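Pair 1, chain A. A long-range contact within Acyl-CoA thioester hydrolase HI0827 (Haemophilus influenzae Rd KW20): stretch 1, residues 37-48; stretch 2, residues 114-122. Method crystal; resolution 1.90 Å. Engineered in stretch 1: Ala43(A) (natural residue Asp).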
# COMPACT_ATOMS: atom_id res chain seq x y z
N TRP A 37 -0.84 -12.21 2.08
CA TRP A 37 0.37 -11.59 2.59
C TRP A 37 1.36 -12.70 2.96
O TRP A 37 2.54 -12.56 2.68
CB TRP A 37 0.07 -10.67 3.78
CG TRP A 37 1.31 -10.01 4.40
CD1 TRP A 37 1.89 -8.86 4.01
CD2 TRP A 37 2.12 -10.54 5.49
NE1 TRP A 37 3.00 -8.61 4.79
CE2 TRP A 37 3.14 -9.60 5.73
CE3 TRP A 37 2.06 -11.69 6.29
CZ2 TRP A 37 4.11 -9.78 6.73
CZ3 TRP A 37 2.99 -11.85 7.31
CH2 TRP A 37 4.02 -10.88 7.52
N ILE A 38 0.87 -13.76 3.61
CA ILE A 38 1.72 -14.89 4.03
C ILE A 38 2.37 -15.53 2.79
O ILE A 38 3.57 -15.74 2.74
CB ILE A 38 0.94 -15.98 4.88
CG1 ILE A 38 0.26 -15.35 6.10
CG2 ILE A 38 1.89 -17.14 5.27
CD1 ILE A 38 -0.67 -16.28 6.92
N MET A 39 1.55 -15.82 1.78
CA MET A 39 2.04 -16.37 0.49
C MET A 39 3.14 -15.51 -0.15
O MET A 39 4.15 -16.07 -0.67
CB MET A 39 0.87 -16.54 -0.47
CG MET A 39 -0.14 -17.58 -0.00
SD MET A 39 -1.36 -18.06 -1.25
CE MET A 39 -2.48 -16.78 -1.18
N SER A 40 2.94 -14.18 -0.15
CA SER A 40 3.90 -13.21 -0.67
C SER A 40 5.20 -13.26 0.09
O SER A 40 6.28 -13.23 -0.55
CB SER A 40 3.36 -11.79 -0.60
OG SER A 40 2.26 -11.65 -1.45
N GLN A 41 5.13 -13.33 1.43
CA GLN A 41 6.35 -13.45 2.28
C GLN A 41 7.10 -14.74 1.92
O GLN A 41 8.30 -14.72 1.71
CB GLN A 41 5.97 -13.47 3.79
CG GLN A 41 5.54 -12.17 4.31
CD GLN A 41 6.66 -11.13 4.35
OE1 GLN A 41 6.56 -10.18 3.65
NE2 GLN A 41 7.75 -11.35 5.12
N MET A 42 6.40 -15.86 1.83
CA MET A 42 7.02 -17.14 1.42
C MET A 42 7.65 -17.04 0.06
O MET A 42 8.76 -17.48 -0.11
CB MET A 42 6.01 -18.28 1.44
CG MET A 42 5.47 -18.61 2.87
SD MET A 42 4.56 -20.16 2.98
CE MET A 42 3.06 -19.70 2.18
N ALA A 43 6.94 -16.40 -0.89
CA ALA A 43 7.44 -16.19 -2.24
C ALA A 43 8.73 -15.36 -2.31
O ALA A 43 9.72 -15.72 -3.06
CB ALA A 43 6.39 -15.51 -3.06
N MET A 44 8.73 -14.25 -1.58
CA MET A 44 9.86 -13.37 -1.52
C MET A 44 11.05 -14.03 -0.86
O MET A 44 12.19 -13.98 -1.39
CB MET A 44 9.45 -12.10 -0.79
CG MET A 44 10.53 -11.17 -0.39
SD MET A 44 9.87 -9.56 0.12
CE MET A 44 8.50 -9.31 -0.92
N GLY A 45 10.79 -14.67 0.29
CA GLY A 45 11.81 -15.38 1.02
C GLY A 45 12.43 -16.51 0.23
O GLY A 45 13.64 -16.59 0.04
N GLY A 46 11.57 -17.39 -0.26
CA GLY A 46 12.02 -18.50 -1.12
C GLY A 46 12.87 -18.07 -2.29
O GLY A 46 13.92 -18.67 -2.56
N ALA A 47 12.45 -16.98 -2.93
CA ALA A 47 13.17 -16.41 -4.09
C ALA A 47 14.55 -15.89 -3.77
O ALA A 47 15.47 -16.02 -4.63
CB ALA A 47 12.36 -15.30 -4.70
N ILE A 48 14.72 -15.32 -2.59
CA ILE A 48 16.04 -14.84 -2.13
C ILE A 48 17.04 -16.02 -2.16
O ILE A 48 18.12 -15.90 -2.69
CB ILE A 48 16.00 -14.19 -0.71
CG1 ILE A 48 15.28 -12.82 -0.74
CG2 ILE A 48 17.41 -13.98 -0.17
CD1 ILE A 48 15.03 -12.16 0.66
N VAL A 114 3.30 -21.79 11.47
CA VAL A 114 1.96 -21.40 11.05
C VAL A 114 1.62 -21.81 9.62
O VAL A 114 0.46 -22.00 9.33
CB VAL A 114 1.71 -19.85 11.24
CG1 VAL A 114 1.73 -19.54 12.69
CG2 VAL A 114 2.73 -18.99 10.51
N THR A 115 2.62 -21.92 8.75
CA THR A 115 2.42 -22.12 7.30
C THR A 115 3.63 -22.83 6.68
O THR A 115 4.81 -22.69 7.17
CB THR A 115 2.22 -20.74 6.51
OG1 THR A 115 1.48 -19.79 7.29
CG2 THR A 115 1.49 -20.95 5.20
N ASP A 116 3.36 -23.65 5.65
CA ASP A 116 4.45 -24.21 4.86
C ASP A 116 4.09 -24.22 3.38
O ASP A 116 2.95 -23.97 3.00
CB ASP A 116 4.90 -25.57 5.34
CG ASP A 116 3.85 -26.69 5.19
OD1 ASP A 116 3.07 -26.79 4.21
OD2 ASP A 116 3.85 -27.52 6.10
N ALA A 117 5.09 -24.45 2.55
CA ALA A 117 4.89 -24.55 1.12
C ALA A 117 6.15 -25.16 0.47
O ALA A 117 7.27 -25.08 1.01
CB ALA A 117 4.60 -23.20 0.56
N VAL A 118 5.98 -25.73 -0.72
CA VAL A 118 7.15 -26.12 -1.53
C VAL A 118 7.08 -25.38 -2.87
O VAL A 118 6.12 -25.60 -3.62
CB VAL A 118 7.15 -27.64 -1.75
CG1 VAL A 118 8.33 -28.03 -2.68
CG2 VAL A 118 7.24 -28.34 -0.39
N PHE A 119 8.07 -24.51 -3.11
CA PHE A 119 8.19 -23.63 -4.27
C PHE A 119 9.18 -24.22 -5.20
O PHE A 119 10.15 -24.83 -4.77
CB PHE A 119 8.74 -22.25 -3.88
CG PHE A 119 7.71 -21.31 -3.29
CD1 PHE A 119 7.28 -21.44 -1.98
CD2 PHE A 119 7.23 -20.25 -4.04
CE1 PHE A 119 6.31 -20.59 -1.49
CE2 PHE A 119 6.31 -19.42 -3.56
CZ PHE A 119 5.84 -19.58 -2.27
N THR A 120 8.95 -24.00 -6.48
CA THR A 120 9.94 -24.24 -7.54
C THR A 120 10.22 -22.94 -8.33
O THR A 120 9.31 -22.28 -8.86
CB THR A 120 9.46 -25.35 -8.54
OG1 THR A 120 8.91 -26.46 -7.83
CG2 THR A 120 10.58 -25.74 -9.50
N PHE A 121 11.50 -22.63 -8.45
CA PHE A 121 11.99 -21.48 -9.16
C PHE A 121 12.82 -21.92 -10.33
O PHE A 121 13.35 -23.01 -10.33
CB PHE A 121 12.91 -20.66 -8.24
CG PHE A 121 12.24 -20.22 -6.98
CD1 PHE A 121 11.52 -19.03 -6.95
CD2 PHE A 121 12.26 -21.02 -5.87
CE1 PHE A 121 10.89 -18.61 -5.84
CE2 PHE A 121 11.59 -20.61 -4.71
CZ PHE A 121 10.92 -19.38 -4.70
N VAL A 122 12.93 -21.06 -11.33
CA VAL A 122 13.80 -21.31 -12.46
C VAL A 122 14.68 -20.08 -12.67
O VAL A 122 14.20 -18.96 -12.70
CB VAL A 122 12.98 -21.69 -13.73
CG1 VAL A 122 13.88 -21.86 -14.93
CG2 VAL A 122 12.18 -22.97 -13.44

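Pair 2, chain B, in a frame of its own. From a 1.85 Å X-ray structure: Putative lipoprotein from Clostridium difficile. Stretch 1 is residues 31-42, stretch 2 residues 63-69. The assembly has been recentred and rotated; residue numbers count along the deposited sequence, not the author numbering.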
# COMPACT_ATOMS: atom_id res chain seq x y z
N LYS B 31 14.12 -10.47 -18.14
CA LYS B 31 15.25 -9.59 -18.37
C LYS B 31 15.90 -9.12 -17.07
O LYS B 31 17.09 -8.83 -17.04
CB LYS B 31 14.84 -8.39 -19.22
CG LYS B 31 14.33 -8.82 -20.61
CD LYS B 31 14.21 -7.62 -21.51
CE LYS B 31 13.59 -8.01 -22.84
NZ LYS B 31 14.41 -8.98 -23.62
N VAL B 32 15.10 -9.05 -16.01
CA VAL B 32 15.58 -8.65 -14.69
C VAL B 32 15.72 -9.90 -13.84
O VAL B 32 14.73 -10.58 -13.56
CB VAL B 32 14.60 -7.68 -14.01
CG1 VAL B 32 15.12 -7.23 -12.63
CG2 VAL B 32 14.34 -6.47 -14.90
N PRO B 33 16.95 -10.25 -13.47
CA PRO B 33 17.13 -11.44 -12.63
C PRO B 33 16.67 -11.15 -11.19
O PRO B 33 16.60 -9.99 -10.78
CB PRO B 33 18.63 -11.70 -12.71
CG PRO B 33 19.23 -10.37 -12.94
CD PRO B 33 18.23 -9.59 -13.78
N TYR B 34 16.34 -12.20 -10.44
CA TYR B 34 15.79 -11.99 -9.10
C TYR B 34 16.77 -11.23 -8.20
O TYR B 34 16.35 -10.49 -7.31
CB TYR B 34 15.35 -13.31 -8.46
CG TYR B 34 16.47 -14.06 -7.78
CD1 TYR B 34 17.36 -14.84 -8.51
CD2 TYR B 34 16.64 -13.97 -6.40
CE1 TYR B 34 18.38 -15.52 -7.87
CE2 TYR B 34 17.66 -14.64 -5.76
CZ TYR B 34 18.53 -15.41 -6.50
OH TYR B 34 19.54 -16.07 -5.84
N THR B 35 18.06 -11.38 -8.47
CA THR B 35 19.09 -10.69 -7.69
C THR B 35 19.06 -9.18 -7.89
O THR B 35 19.38 -8.43 -6.97
CB THR B 35 20.51 -11.23 -8.01
OG1 THR B 35 20.71 -11.27 -9.43
CG2 THR B 35 20.66 -12.65 -7.47
N ASP B 36 18.70 -8.73 -9.09
CA ASP B 36 18.52 -7.30 -9.34
C ASP B 36 17.33 -6.73 -8.57
O ASP B 36 17.40 -5.60 -8.08
CB ASP B 36 18.34 -7.01 -10.84
CG ASP B 36 19.66 -6.90 -11.58
OD1 ASP B 36 20.73 -6.97 -10.93
OD2 ASP B 36 19.63 -6.73 -12.83
N ALA B 37 16.25 -7.50 -8.47
CA ALA B 37 15.09 -7.07 -7.67
C ALA B 37 15.49 -6.94 -6.19
O ALA B 37 15.14 -5.96 -5.53
CB ALA B 37 13.96 -8.08 -7.82
N ILE B 38 16.20 -7.93 -5.68
CA ILE B 38 16.76 -7.87 -4.33
C ILE B 38 17.63 -6.62 -4.14
O ILE B 38 17.49 -5.90 -3.14
CB ILE B 38 17.60 -9.13 -4.02
CG1 ILE B 38 16.68 -10.36 -3.90
CG2 ILE B 38 18.45 -8.93 -2.73
CD1 ILE B 38 17.44 -11.68 -3.76
N ASN B 39 18.50 -6.34 -5.11
CA ASN B 39 19.39 -5.18 -5.01
C ASN B 39 18.67 -3.83 -5.05
O ASN B 39 19.07 -2.90 -4.36
CB ASN B 39 20.50 -5.23 -6.08
CG ASN B 39 21.49 -6.37 -5.84
OD1 ASN B 39 21.63 -6.86 -4.71
ND2 ASN B 39 22.15 -6.82 -6.89
N ILE B 40 17.63 -3.73 -5.87
CA ILE B 40 16.81 -2.52 -5.91
C ILE B 40 16.19 -2.27 -4.53
O ILE B 40 16.23 -1.16 -3.99
CB ILE B 40 15.71 -2.62 -6.99
CG1 ILE B 40 16.31 -2.54 -8.40
CG2 ILE B 40 14.67 -1.52 -6.83
CD1 ILE B 40 15.38 -3.01 -9.47
N PHE B 41 15.64 -3.33 -3.95
CA PHE B 41 15.03 -3.22 -2.63
C PHE B 41 16.07 -2.78 -1.58
O PHE B 41 15.84 -1.85 -0.80
CB PHE B 41 14.40 -4.55 -2.22
CG PHE B 41 13.73 -4.51 -0.87
CD1 PHE B 41 14.46 -4.78 0.28
CD2 PHE B 41 12.39 -4.20 -0.76
CE1 PHE B 41 13.86 -4.72 1.54
CE2 PHE B 41 11.78 -4.15 0.49
CZ PHE B 41 12.52 -4.41 1.64
N LYS B 42 17.20 -3.47 -1.57
CA LYS B 42 18.22 -3.24 -0.54
C LYS B 42 18.85 -1.86 -0.68
O LYS B 42 19.27 -1.25 0.31
CB LYS B 42 19.30 -4.30 -0.64
CG LYS B 42 18.91 -5.63 -0.04
CD LYS B 42 20.10 -6.56 -0.10
CE LYS B 42 19.92 -7.74 0.83
NZ LYS B 42 21.06 -8.70 0.69
N VAL B 63 5.93 -9.90 -12.35
CA VAL B 63 6.20 -8.95 -11.29
C VAL B 63 6.88 -9.64 -10.12
O VAL B 63 6.39 -10.65 -9.61
CB VAL B 63 4.87 -8.29 -10.81
CG1 VAL B 63 5.10 -7.35 -9.63
CG2 VAL B 63 4.19 -7.54 -11.97
N TYR B 64 8.03 -9.10 -9.71
CA TYR B 64 8.67 -9.48 -8.46
C TYR B 64 8.03 -8.70 -7.34
O TYR B 64 7.84 -7.48 -7.46
CB TYR B 64 10.16 -9.10 -8.47
CG TYR B 64 11.03 -9.93 -9.38
CD1 TYR B 64 11.34 -11.26 -9.07
CD2 TYR B 64 11.59 -9.37 -10.53
CE1 TYR B 64 12.16 -12.01 -9.91
CE2 TYR B 64 12.41 -10.10 -11.36
CZ TYR B 64 12.69 -11.42 -11.06
OH TYR B 64 13.51 -12.13 -11.91
N THR B 65 7.71 -9.38 -6.25
CA THR B 65 7.29 -8.68 -5.03
C THR B 65 8.37 -8.96 -4.00
O THR B 65 8.69 -10.12 -3.77
CB THR B 65 5.91 -9.16 -4.54
OG1 THR B 65 4.94 -8.95 -5.57
CG2 THR B 65 5.47 -8.42 -3.24
N VAL B 66 8.96 -7.91 -3.44
CA VAL B 66 10.01 -8.04 -2.44
C VAL B 66 9.49 -7.38 -1.18
O VAL B 66 9.06 -6.23 -1.21
CB VAL B 66 11.31 -7.32 -2.86
CG1 VAL B 66 12.45 -7.70 -1.91
CG2 VAL B 66 11.67 -7.65 -4.31
N GLU B 67 9.51 -8.12 -0.07
CA GLU B 67 9.02 -7.57 1.20
C GLU B 67 10.09 -7.69 2.25
O GLU B 67 10.81 -8.68 2.31
CB GLU B 67 7.76 -8.30 1.64
CG GLU B 67 6.65 -8.23 0.57
CD GLU B 67 5.44 -9.12 0.87
OE1 GLU B 67 4.58 -8.72 1.68
OE2 GLU B 67 5.36 -10.21 0.26
N GLY B 68 10.22 -6.65 3.07
CA GLY B 68 11.23 -6.67 4.12
C GLY B 68 10.77 -5.85 5.29
O GLY B 68 9.73 -5.20 5.24
N VAL B 69 11.57 -5.86 6.35
CA VAL B 69 11.24 -5.14 7.57
C VAL B 69 12.50 -4.56 8.19
O VAL B 69 13.62 -5.07 7.98
CB VAL B 69 10.59 -6.08 8.63
CG1 VAL B 69 9.28 -6.69 8.10
CG2 VAL B 69 11.57 -7.18 9.08

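In both pairs a helix lies across a β-strand, the two running in broadly the same direction. The axes approach to 9.3 Å at a crossing angle of -51° in pair 1 and to 9.0 Å at -42° in pair 2, and fourteen central residues superpose with an RMSD of 0.8 Å. The buried areas are nearly equal, 388 and 384 Å². Because side chains of a strand alternate, every second residue meets the helix: Ala117(A), Phe119(A) and Phe121(A) in pair 1 match Tyr64(B), Val66(B) and Gly68(B) in pair 2.

The matched positions show bulk changing sides. Where Met42(A) faces Ala117(A), pair 2 has Ala37(B) facing Tyr64(B). The long, flexible thioether of Met42(A) reaches across the small alanine, its SD 3.9 Å from Ala117(A) CB, and continues until its CE lies 3.6 Å from Thr115(A) CG2. In pair 2 the strand supplies the large group. The methyl of Ala37(B) is small enough to sit over the face of the aromatic ring, in a CH-pi contact with CB 4.1 Å from the centroid of the Tyr64(B) ring.

One turn along the helix the exchange is reversed. Gly46(A) matches Phe41(B), though their CA atoms fall 1.8 Å apart, and Phe121(A) matches Gly68(B). Lacking a side chain, Gly46(A) lets the Phe121(A) ring come against the helix backbone, with CZ 3.4 Å from Gly46(A) C; an ideal CB on the glycine would lie only 3.1 Å from that CZ, a tight fit. In pair 2 the helix provides the ring and the strand the glycine: Phe41(B) CZ lies 3.5 Å from Gly68(B) N, and an ideal CB there would clash with CZ at 2.6 Å.

Between these sites, Phe119(A) and Val66(B) are both apolar, which suits a buried position. The ring of Phe119(A) packs against Met42(A), whose CB is 3.7 Å from its CE1, and against the engineered Ala43(A), whose CB is 3.9 Å from its CE2. The shorter, branched Val66(B) places CG1 3.6 Å from Phe41(B) CG, and its CG2 is 4.2 Å from Ala37(B) CB.

The pairs also differ in polarity. No hydrogen bond crosses pair 1. In pair 2 tyrosine combines an apolar ring with a polar tip: Tyr64(B) OH donates to Val32(B) O at 2.6 Å, tying the strand to the loop just before the helix while the ring packs against Tyr34(B), whose CB is 3.7 Å from Tyr64(B) CE1.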